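Local structure of interferon (Danio rerio, 3PIV) at residues N19-M24 / Q139-V144; P34-L39 / K145-R150; L59-H64 / R115-F120. The protein probably acts as a secreted antiviral cytokine of the alpha/beta interferon family that signals by binding cytokine receptors. All blocks are in the same frame, centred on the assembly; numbering follows the deposited sequence.

Interaction 1 (N19-M24 / Q139-V144)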
loop_
_atom_site.group_PDB
_atom_site.type_symbol
_atom_site.label_atom_id
_atom_site.label_comp_id
_atom_site.label_asym_id
_atom_site.label_seq_id
_atom_site.Cartn_x
_atom_site.Cartn_y
_atom_site.Cartn_z
ATOM N N ASN A 19 -3.275 -1.863 12.493
ATOM C CA ASN A 19 -2.832 -2.403 13.770
ATOM C C ASN A 19 -1.429 -3.001 13.746
ATOM O O ASN A 19 -0.629 -2.753 14.651
ATOM C CB ASN A 19 -3.820 -3.429 14.295
ATOM C CG ASN A 19 -4.480 -2.969 15.559
ATOM O OD1 ASN A 19 -3.836 -2.889 16.611
ATOM N ND2 ASN A 19 -5.769 -2.631 15.472
ATOM N N LEU A 20 -1.129 -3.794 12.724
ATOM C CA LEU A 20 0.191 -4.414 12.635
ATOM C C LEU A 20 1.230 -3.346 12.355
ATOM O O LEU A 20 2.329 -3.381 12.912
ATOM C CB LEU A 20 0.228 -5.476 11.541
ATOM C CG LEU A 20 -0.774 -6.619 11.751
ATOM C CD1 LEU A 20 -1.042 -7.353 10.451
ATOM C CD2 LEU A 20 -0.273 -7.568 12.817
ATOM N N LEU A 21 0.862 -2.382 11.509
ATOM C CA LEU A 21 1.764 -1.303 11.142
ATOM C C LEU A 21 2.104 -0.451 12.371
ATOM O O LEU A 21 3.244 0.005 12.548
ATOM C CB LEU A 21 1.158 -0.434 10.029
ATOM C CG LEU A 21 2.168 0.486 9.339
ATOM C CD1 LEU A 21 3.111 -0.337 8.430
ATOM C CD2 LEU A 21 1.484 1.564 8.538
ATOM N N LYS A 22 1.104 -0.239 13.212
ATOM C CA LYS A 22 1.298 0.487 14.454
ATOM C C LYS A 22 2.124 -0.324 15.452
ATOM O O LYS A 22 3.040 0.209 16.075
ATOM C CB LYS A 22 -0.045 0.840 15.083
ATOM C CG LYS A 22 0.084 1.647 16.377
ATOM C CD LYS A 22 -1.287 1.936 16.978
ATOM C CE LYS A 22 -2.042 0.646 17.306
ATOM N NZ LYS A 22 -3.432 0.929 17.784
ATOM N N ASN A 23 1.814 -1.611 15.597
ATOM C CA ASN A 23 2.492 -2.419 16.621
ATOM C C ASN A 23 3.908 -2.948 16.292
ATOM O O ASN A 23 4.635 -3.361 17.186
ATOM C CB ASN A 23 1.566 -3.543 17.114
ATOM C CG ASN A 23 0.286 -2.994 17.757
ATOM O OD1 ASN A 23 -0.758 -3.652 17.778
ATOM N ND2 ASN A 23 0.371 -1.774 18.271
ATOM N N MET A 24 4.311 -2.908 15.023
ATOM C CA MET A 24 5.630 -3.425 14.641
ATOM C C MET A 24 6.778 -2.543 15.122
ATOM O O MET A 24 7.916 -2.986 15.204
ATOM C CB MET A 24 5.737 -3.658 13.122
ATOM C CG MET A 24 5.588 -2.408 12.228
ATOM S SD MET A 24 5.989 -2.740 10.483
ATOM C CE MET A 24 4.587 -3.701 9.945
ATOM N N GLN A 139 9.897 6.991 7.637
ATOM C CA GLN A 139 9.157 7.736 6.630
ATOM C C GLN A 139 8.326 6.768 5.794
ATOM O O GLN A 139 7.138 6.990 5.594
ATOM C CB GLN A 139 10.082 8.542 5.735
ATOM C CG GLN A 139 10.609 9.776 6.412
ATOM C CD GLN A 139 9.482 10.650 6.934
ATOM O OE1 GLN A 139 8.736 11.245 6.154
ATOM N NE2 GLN A 139 9.358 10.737 8.259
ATOM N N ILE A 140 8.945 5.691 5.311
ATOM C CA ILE A 140 8.202 4.715 4.519
ATOM C C ILE A 140 6.987 4.190 5.301
ATOM O O ILE A 140 5.875 4.133 4.775
ATOM C CB ILE A 140 9.103 3.545 4.025
ATOM C CG1 ILE A 140 9.748 3.895 2.679
ATOM C CG2 ILE A 140 8.290 2.268 3.854
ATOM C CD1 ILE A 140 10.318 5.280 2.574
ATOM N N ARG A 141 7.205 3.834 6.561
ATOM C CA ARG A 141 6.140 3.360 7.424
ATOM C C ARG A 141 5.013 4.406 7.583
ATOM O O ARG A 141 3.820 4.084 7.480
ATOM C CB ARG A 141 6.733 2.974 8.773
ATOM C CG ARG A 141 5.745 2.487 9.780
ATOM C CD ARG A 141 6.475 1.914 10.967
ATOM N NE ARG A 141 5.571 1.578 12.053
ATOM C CZ ARG A 141 5.598 2.151 13.249
ATOM N NH1 ARG A 141 6.494 3.088 13.512
ATOM N NH2 ARG A 141 4.740 1.770 14.184
ATOM N N ARG A 142 5.385 5.657 7.824
ATOM C CA ARG A 142 4.366 6.706 7.937
ATOM C C ARG A 142 3.606 6.848 6.611
ATOM O O ARG A 142 2.386 6.977 6.614
ATOM C CB ARG A 142 4.976 8.041 8.354
ATOM C CG ARG A 142 3.947 9.207 8.447
ATOM C CD ARG A 142 2.783 8.868 9.366
ATOM N NE ARG A 142 1.724 9.885 9.371
ATOM C CZ ARG A 142 0.743 9.955 8.471
ATOM N NH1 ARG A 142 0.684 9.076 7.477
ATOM N NH2 ARG A 142 -0.178 10.912 8.556
ATOM N N VAL A 143 4.324 6.783 5.488
ATOM C CA VAL A 143 3.711 6.887 4.158
ATOM C C VAL A 143 2.712 5.753 3.898
ATOM O O VAL A 143 1.612 5.990 3.414
ATOM C CB VAL A 143 4.766 6.926 3.017
ATOM C CG1 VAL A 143 4.128 6.586 1.671
ATOM C CG2 VAL A 143 5.442 8.295 2.955
ATOM N N VAL A 144 3.098 4.527 4.243
ATOM C CA VAL A 144 2.234 3.360 4.061
ATOM C C VAL A 144 0.945 3.496 4.875
ATOM O O VAL A 144 -0.131 3.091 4.427
ATOM C CB VAL A 144 2.962 2.060 4.447
ATOM C CG1 VAL A 144 1.980 0.901 4.577
ATOM C CG2 VAL A 144 4.023 1.740 3.414
#
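Arg141 reaches from helix 134-158 to the backbone of Leu21, near the C-terminal end of helix 10-23, in the bundle of the helical cytokine fold. The two helices run antiparallel, their segment axes at 157° and 10.7 Å apart at closest approach.

The polar part rests on one acceptor: a single oxygen takes both the NE hydrogen and an NH2 hydrogen. Arg141 NE donates to Leu21 O at 2.9 Å and Arg141 NH2 to the same Leu21 O at 2.8 Å. The oxygen lies almost in the guanidinium plane, at its edge. NH2 approaches within the carbonyl plane on a lone pair, while NE is tilted from that plane, and both bonds are bent rather than straight. Arginine suits the place because its chain, with CG anti to the backbone N (chi1 179°) and extended as far as NE, is long enough to bridge the helices and carries several N-H groups at its tip. Arg141 NH1 also forms a salt bridge with Glu138, NH2 bonds to Gly26 O, and Tyr28 makes a cation-pi contact, so this buried charge is well supplied with partners.

The apolar part lies beside it. Leu21 and the methylene portion of Arg141 run alongside one another head to tail, with Leu21 CD1 4.1 Å from Arg141 CG. The branched end of leucine can serve two neighbours, and its other methyl, CD2, meets Val144 CG1 at 4.0 Å. On the loop side, Met24 CG sits obliquely to the guanidinium, 4.0 Å from Arg141 NE.

Interaction 2 (P34-L39 / K145-R150)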
loop_
_atom_site.group_PDB
_atom_site.type_symbol
_atom_site.label_atom_id
_atom_site.label_comp_id
_atom_site.label_asym_id
_atom_site.label_seq_id
_atom_site.Cartn_x
_atom_site.Cartn_y
_atom_site.Cartn_z
ATOM N N PRO A 34 6.870 12.653 0.276
ATOM C CA PRO A 34 5.845 12.791 -0.765
ATOM C C PRO A 34 4.817 11.656 -0.757
ATOM O O PRO A 34 5.148 10.504 -0.461
ATOM C CB PRO A 34 6.661 12.745 -2.057
ATOM C CG PRO A 34 8.005 13.276 -1.658
ATOM C CD PRO A 34 8.233 12.790 -0.267
ATOM N N PHE A 35 3.582 11.999 -1.098
ATOM C CA PHE A 35 2.461 11.072 -1.083
ATOM C C PHE A 35 1.526 11.464 -2.221
ATOM O O PHE A 35 1.202 12.644 -2.375
ATOM C CB PHE A 35 1.713 11.157 0.263
ATOM C CG PHE A 35 0.477 10.305 0.309
ATOM C CD1 PHE A 35 0.572 8.934 0.508
ATOM C CD2 PHE A 35 -0.769 10.856 0.093
ATOM C CE1 PHE A 35 -0.545 8.142 0.516
ATOM C CE2 PHE A 35 -1.897 10.056 0.101
ATOM C CZ PHE A 35 -1.782 8.702 0.318
ATOM N N PRO A 36 1.078 10.487 -3.028
ATOM C CA PRO A 36 0.300 10.896 -4.204
ATOM C C PRO A 36 -1.193 11.158 -3.929
ATOM O O PRO A 36 -2.039 10.501 -4.516
ATOM C CB PRO A 36 0.472 9.704 -5.158
ATOM C CG PRO A 36 0.590 8.505 -4.225
ATOM C CD PRO A 36 1.230 9.023 -2.938
ATOM N N SER A 37 -1.504 12.139 -3.092
ATOM C CA SER A 37 -2.898 12.502 -2.800
ATOM C C SER A 37 -3.667 12.923 -4.056
ATOM O O SER A 37 -4.851 12.657 -4.198
ATOM C CB SER A 37 -2.938 13.626 -1.766
ATOM O OG SER A 37 -1.836 14.495 -1.963
ATOM N N ARG A 38 -2.974 13.602 -4.952
ATOM C CA ARG A 38 -3.469 13.894 -6.284
ATOM C C ARG A 38 -4.074 12.634 -6.917
ATOM O O ARG A 38 -5.226 12.615 -7.359
ATOM C CB ARG A 38 -2.259 14.345 -7.093
ATOM C CG ARG A 38 -1.032 14.542 -6.172
ATOM C CD ARG A 38 0.223 13.804 -6.645
ATOM N NE ARG A 38 -0.051 12.586 -7.399
ATOM C CZ ARG A 38 0.893 11.927 -8.076
ATOM N NH1 ARG A 38 2.143 12.382 -8.051
ATOM N NH2 ARG A 38 0.613 10.820 -8.774
ATOM N N LEU A 39 -3.283 11.571 -6.935
ATOM C CA LEU A 39 -3.691 10.299 -7.524
ATOM C C LEU A 39 -4.901 9.711 -6.809
ATOM O O LEU A 39 -5.849 9.252 -7.444
ATOM C CB LEU A 39 -2.521 9.319 -7.450
ATOM C CG LEU A 39 -2.340 8.219 -8.490
ATOM C CD1 LEU A 39 -1.902 6.950 -7.779
ATOM C CD2 LEU A 39 -3.585 7.999 -9.335
ATOM N N LYS A 145 1.062 4.063 6.073
ATOM C CA LYS A 145 -0.120 4.390 6.876
ATOM C C LYS A 145 -1.080 5.252 6.067
ATOM O O LYS A 145 -2.273 4.984 6.020
ATOM C CB LYS A 145 0.262 5.113 8.167
ATOM C CG LYS A 145 -0.956 5.468 9.050
ATOM C CD LYS A 145 -0.554 6.277 10.274
ATOM C CE LYS A 145 -1.705 6.426 11.259
ATOM N NZ LYS A 145 -1.259 7.112 12.503
ATOM N N SER A 146 -0.553 6.284 5.414
ATOM C CA SER A 146 -1.398 7.130 4.578
ATOM C C SER A 146 -2.053 6.391 3.402
ATOM O O SER A 146 -3.189 6.672 3.056
ATOM C CB SER A 146 -0.643 8.367 4.098
ATOM O OG SER A 146 -0.667 9.362 5.110
ATOM N N HIS A 147 -1.343 5.453 2.782
ATOM C CA HIS A 147 -1.947 4.682 1.696
ATOM C C HIS A 147 -3.106 3.873 2.257
ATOM O O HIS A 147 -4.182 3.797 1.659
ATOM C CB HIS A 147 -0.930 3.717 1.069
ATOM C CG HIS A 147 0.048 4.376 0.148
ATOM N ND1 HIS A 147 -0.257 4.698 -1.155
ATOM C CD2 HIS A 147 1.329 4.768 0.346
ATOM C CE1 HIS A 147 0.790 5.273 -1.720
ATOM N NE2 HIS A 147 1.768 5.316 -0.833
ATOM N N LEU A 148 -2.880 3.242 3.402
ATOM C CA LEU A 148 -3.892 2.354 3.953
ATOM C C LEU A 148 -5.166 3.154 4.283
ATOM O O LEU A 148 -6.277 2.661 4.086
ATOM C CB LEU A 148 -3.374 1.619 5.195
ATOM C CG LEU A 148 -2.251 0.582 4.980
ATOM C CD1 LEU A 148 -1.737 0.062 6.305
ATOM C CD2 LEU A 148 -2.739 -0.567 4.101
ATOM N N GLN A 149 -4.994 4.381 4.771
ATOM C CA GLN A 149 -6.138 5.227 5.143
ATOM C C GLN A 149 -6.936 5.612 3.916
ATOM O O GLN A 149 -8.138 5.468 3.902
ATOM C CB GLN A 149 -5.686 6.473 5.922
ATOM C CG GLN A 149 -5.358 6.167 7.365
ATOM C CD GLN A 149 -4.506 7.217 8.038
ATOM O OE1 GLN A 149 -3.815 8.006 7.382
ATOM N NE2 GLN A 149 -4.527 7.216 9.370
ATOM N N ARG A 150 -6.256 6.038 2.861
ATOM C CA ARG A 150 -6.943 6.404 1.629
ATOM C C ARG A 150 -7.515 5.195 0.856
ATOM O O ARG A 150 -8.598 5.288 0.272
ATOM C CB ARG A 150 -6.025 7.236 0.739
ATOM C CG ARG A 150 -5.571 8.574 1.356
ATOM C CD ARG A 150 -6.705 9.593 1.513
ATOM N NE ARG A 150 -7.382 9.930 0.258
ATOM C CZ ARG A 150 -7.069 10.963 -0.529
ATOM N NH1 ARG A 150 -6.064 11.757 -0.212
ATOM N NH2 ARG A 150 -7.745 11.185 -1.649
#
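Phe35 and Pro36, in the turn that leads into helix 37-44, pack against helix 134-158, Phe35 on Ser146, His147 and Arg150, and Pro36 on His147. Pro36 is the centre of an inverse gamma turn closed by Ser37 N to Phe35 O at 2.8 Å, and it also occupies the N-cap position. The rigid proline suits this abrupt change of direction, and its CD meets His147 CE1 at 4.0 Å, obliquely to the imidazole.

The ring of Phe35 carries the contact. With its CG anti to the backbone N (chi1 175°), it extends to the helix and points its CE1 atom over the centre of the His147 imidazole, an edge-to-face pair with centroids 4.9 Å apart and planes at 63°. Phe35 in turn receives Ser146 CB over one face, a CH-pi contact 4.0 Å from the ring centroid, while Pro36 CD lies over the opposite face, offset toward the rim. A small serine allows the aromatic ring to come down close to the helix backbone.

In the helical cytokine fold, this packing fastens the connection between helix 10-23 and helix 48-66 onto the last helix of the bundle. His147 is buried, and its polar atoms are met by Tyr40 OH at ND1 and by His119 at NE2, so imidazole can offer both a flat face to Phe35 and two nitrogens that bond to other residues. Ser146 OG bonds to Arg142.

Arg150 closes in on the rim of the phenyl ring: its CG lies near the ring plane, 3.9 Å from Phe35 CZ. Bends at chi2 and chi3 bring the guanidinium to Ser37, where Arg150 NH1 passes 4.0 Å from Ser37 CB, and NH2 makes a salt bridge with Asp44.

Interaction 3 (L59-H64 / R115-F120)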
loop_
_atom_site.group_PDB
_atom_site.type_symbol
_atom_site.label_atom_id
_atom_site.label_comp_id
_atom_site.label_asym_id
_atom_site.label_seq_id
_atom_site.Cartn_x
_atom_site.Cartn_y
_atom_site.Cartn_z
ATOM N N LEU A 59 -1.645 -2.547 -3.204
ATOM C CA LEU A 59 -1.379 -3.581 -2.216
ATOM C C LEU A 59 -0.078 -4.292 -2.564
ATOM O O LEU A 59 0.767 -4.553 -1.711
ATOM C CB LEU A 59 -2.534 -4.597 -2.163
ATOM C CG LEU A 59 -3.835 -4.172 -1.460
ATOM C CD1 LEU A 59 -4.919 -5.161 -1.802
ATOM C CD2 LEU A 59 -3.683 -4.059 0.065
ATOM N N ASP A 60 0.088 -4.600 -3.835
ATOM C CA ASP A 60 1.237 -5.392 -4.230
ATOM C C ASP A 60 2.513 -4.578 -4.078
ATOM O O ASP A 60 3.550 -5.126 -3.711
ATOM C CB ASP A 60 1.084 -5.928 -5.651
ATOM C CG ASP A 60 0.118 -7.112 -5.746
ATOM O OD1 ASP A 60 -0.363 -7.623 -4.719
ATOM O OD2 ASP A 60 -0.171 -7.529 -6.881
ATOM N N HIS A 61 2.416 -3.269 -4.309
ATOM C CA HIS A 61 3.560 -2.377 -4.165
ATOM C C HIS A 61 3.972 -2.256 -2.714
ATOM O O HIS A 61 5.155 -2.256 -2.394
ATOM C CB HIS A 61 3.252 -0.979 -4.735
ATOM C CG HIS A 61 3.459 -0.877 -6.215
ATOM N ND1 HIS A 61 2.498 -0.386 -7.077
ATOM C CD2 HIS A 61 4.508 -1.236 -6.989
ATOM C CE1 HIS A 61 2.958 -0.431 -8.315
ATOM N NE2 HIS A 61 4.169 -0.964 -8.290
ATOM N N ILE A 62 2.988 -2.132 -1.831
ATOM C CA ILE A 62 3.274 -2.056 -0.404
ATOM C C ILE A 62 3.918 -3.359 0.070
ATOM O O ILE A 62 4.899 -3.345 0.797
ATOM C CB ILE A 62 1.995 -1.789 0.409
ATOM C CG1 ILE A 62 1.488 -0.363 0.145
ATOM C CG2 ILE A 62 2.259 -2.005 1.888
ATOM C CD1 ILE A 62 0.078 -0.081 0.718
ATOM N N ILE A 63 3.368 -4.496 -0.350
ATOM C CA ILE A 63 3.955 -5.775 0.031
ATOM C C ILE A 63 5.421 -5.809 -0.394
ATOM O O ILE A 63 6.303 -6.140 0.387
ATOM C CB ILE A 63 3.194 -6.965 -0.590
ATOM C CG1 ILE A 63 1.799 -7.073 0.033
ATOM C CG2 ILE A 63 3.985 -8.240 -0.417
ATOM C CD1 ILE A 63 0.730 -7.581 -0.907
ATOM N N HIS A 64 5.674 -5.409 -1.628
ATOM C CA HIS A 64 7.015 -5.471 -2.177
ATOM C C HIS A 64 7.978 -4.544 -1.458
ATOM O O HIS A 64 9.138 -4.906 -1.212
ATOM C CB HIS A 64 6.968 -5.189 -3.674
ATOM C CG HIS A 64 6.225 -6.239 -4.440
ATOM N ND1 HIS A 64 5.622 -5.998 -5.652
ATOM C CD2 HIS A 64 5.984 -7.541 -4.146
ATOM C CE1 HIS A 64 5.047 -7.113 -6.084
ATOM N NE2 HIS A 64 5.253 -8.060 -5.189
ATOM N N ARG A 115 1.524 6.192 -12.431
ATOM C CA ARG A 115 1.770 7.117 -11.331
ATOM C C ARG A 115 2.052 6.393 -10.019
ATOM O O ARG A 115 2.998 6.743 -9.322
ATOM C CB ARG A 115 0.596 8.094 -11.172
ATOM C CG ARG A 115 0.273 8.871 -12.458
ATOM C CD ARG A 115 -1.021 9.695 -12.345
ATOM N NE ARG A 115 -0.942 10.717 -11.300
ATOM C CZ ARG A 115 -1.885 11.626 -11.059
ATOM N NH1 ARG A 115 -2.978 11.651 -11.789
ATOM N NH2 ARG A 115 -1.726 12.511 -10.093
ATOM N N ILE A 116 1.245 5.385 -9.684
ATOM C CA ILE A 116 1.475 4.649 -8.438
ATOM C C ILE A 116 2.837 3.943 -8.446
ATOM O O ILE A 116 3.551 3.939 -7.441
ATOM C CB ILE A 116 0.319 3.664 -8.083
ATOM C CG1 ILE A 116 0.405 3.248 -6.611
ATOM C CG2 ILE A 116 0.320 2.415 -9.001
ATOM C CD1 ILE A 116 0.287 4.381 -5.622
ATOM N N LYS A 117 3.219 3.326 -9.552
ATOM C CA LYS A 117 4.539 2.740 -9.669
ATOM C C LYS A 117 5.593 3.803 -9.455
ATOM O O LYS A 117 6.486 3.647 -8.703
ATOM C CB LYS A 117 4.733 2.129 -11.016
ATOM C CG LYS A 117 6.008 1.418 -11.136
ATOM C CD LYS A 117 6.244 0.834 -12.467
ATOM C CE LYS A 117 6.910 -0.517 -12.374
ATOM N NZ LYS A 117 7.537 -0.979 -13.642
ATOM N N ARG A 118 5.422 4.912 -10.139
ATOM C CA ARG A 118 6.335 6.036 -10.007
ATOM C C ARG A 118 6.509 6.460 -8.536
ATOM O O ARG A 118 7.623 6.732 -8.068
ATOM C CB ARG A 118 5.799 7.188 -10.852
ATOM C CG ARG A 118 6.698 8.388 -10.990
ATOM C CD ARG A 118 6.020 9.432 -11.897
ATOM N NE ARG A 118 6.092 9.071 -13.314
ATOM C CZ ARG A 118 5.111 9.258 -14.191
ATOM N NH1 ARG A 118 3.954 9.792 -13.814
ATOM N NH2 ARG A 118 5.288 8.909 -15.456
ATOM N N HIS A 119 5.407 6.517 -7.797
ATOM C CA HIS A 119 5.500 6.864 -6.387
ATOM C C HIS A 119 6.290 5.823 -5.579
ATOM O O HIS A 119 7.156 6.164 -4.777
ATOM C CB HIS A 119 4.106 7.079 -5.797
ATOM C CG HIS A 119 4.069 7.023 -4.304
ATOM N ND1 HIS A 119 4.690 7.962 -3.509
ATOM C CD2 HIS A 119 3.484 6.142 -3.459
ATOM C CE1 HIS A 119 4.481 7.668 -2.237
ATOM N NE2 HIS A 119 3.762 6.562 -2.179
ATOM N N PHE A 120 6.012 4.545 -5.791
ATOM C CA PHE A 120 6.712 3.531 -5.016
ATOM C C PHE A 120 8.183 3.439 -5.382
ATOM O O PHE A 120 9.015 3.131 -4.537
ATOM C CB PHE A 120 5.997 2.179 -5.088
ATOM C CG PHE A 120 4.864 2.081 -4.126
ATOM C CD1 PHE A 120 5.073 1.594 -2.839
ATOM C CD2 PHE A 120 3.608 2.552 -4.471
ATOM C CE1 PHE A 120 4.030 1.538 -1.923
ATOM C CE2 PHE A 120 2.555 2.508 -3.562
ATOM C CZ PHE A 120 2.765 1.996 -2.282
#
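His61 turns its CG anti to the carbonyl carbon (chi1 -84°), and Phe120, on the facing helix, uses the same kind of first torsion. The result sets the root of the histidine, rather than its ring, over the phenyl face: His61 CB stands almost on the ring normal, 3.4 Å from the centroid of the Phe120 ring, a close CH-pi contact. The two rings, with planes at 15°, are slid apart and barely overlap, their centroids 5.0 Å from one another.

The far end of the imidazole reaches the opposite helix one turn earlier. There His61 CE1 lies 3.8 Å from Lys117 CA and 3.9 Å from Ile116 CG2. Toward the interior, Ile62 CG1 meets Phe120 CZ at 3.6 Å, approaching the ring obliquely. Phenylalanine fits this buried place because a broad flat ring can accept both neighbours. Histidine suits the partly exposed margin, where its flat ring packs against the Lys117 backbone. Its side chain lies about 3 Å from a bound nickel(II) ion.

No hydrogen bond joins the segments. Their axes run nearly parallel, at 14°, on helices 48-66 and 111-129, a pairing that belongs to the type I interferon bundle. Helix 79-101 covers Ile62 through Phe85 and Leu89, and His147 of helix 134-158 meets the ring of Phe120.

Helix 134-158 is shared by interactions 1 and 2, which bring it against helix 10-23 and against the turn entering helix 37-44, whereas interaction 3 joins two other helices, 48-66 and 111-129. Interactions 1 and 3 are largely buried and interaction 2 only partly so. Their chemistry does not simply follow burial: interaction 1 sets a buried guanidinium on a backbone carbonyl, while neither interaction 2, with its edge-to-face rings, nor interaction 3, with a CB over a ring face, has a hydrogen bond across it. The contacts touch pairwise: Val144 CG1 meets Ile62 CG2 at 4.0 Å, Leu21 CD2 approaches Lys145 N at 3.5 Å, and His147 NE2 and His119 NE2, 2.7 Å apart, form a probable hydrogen bond.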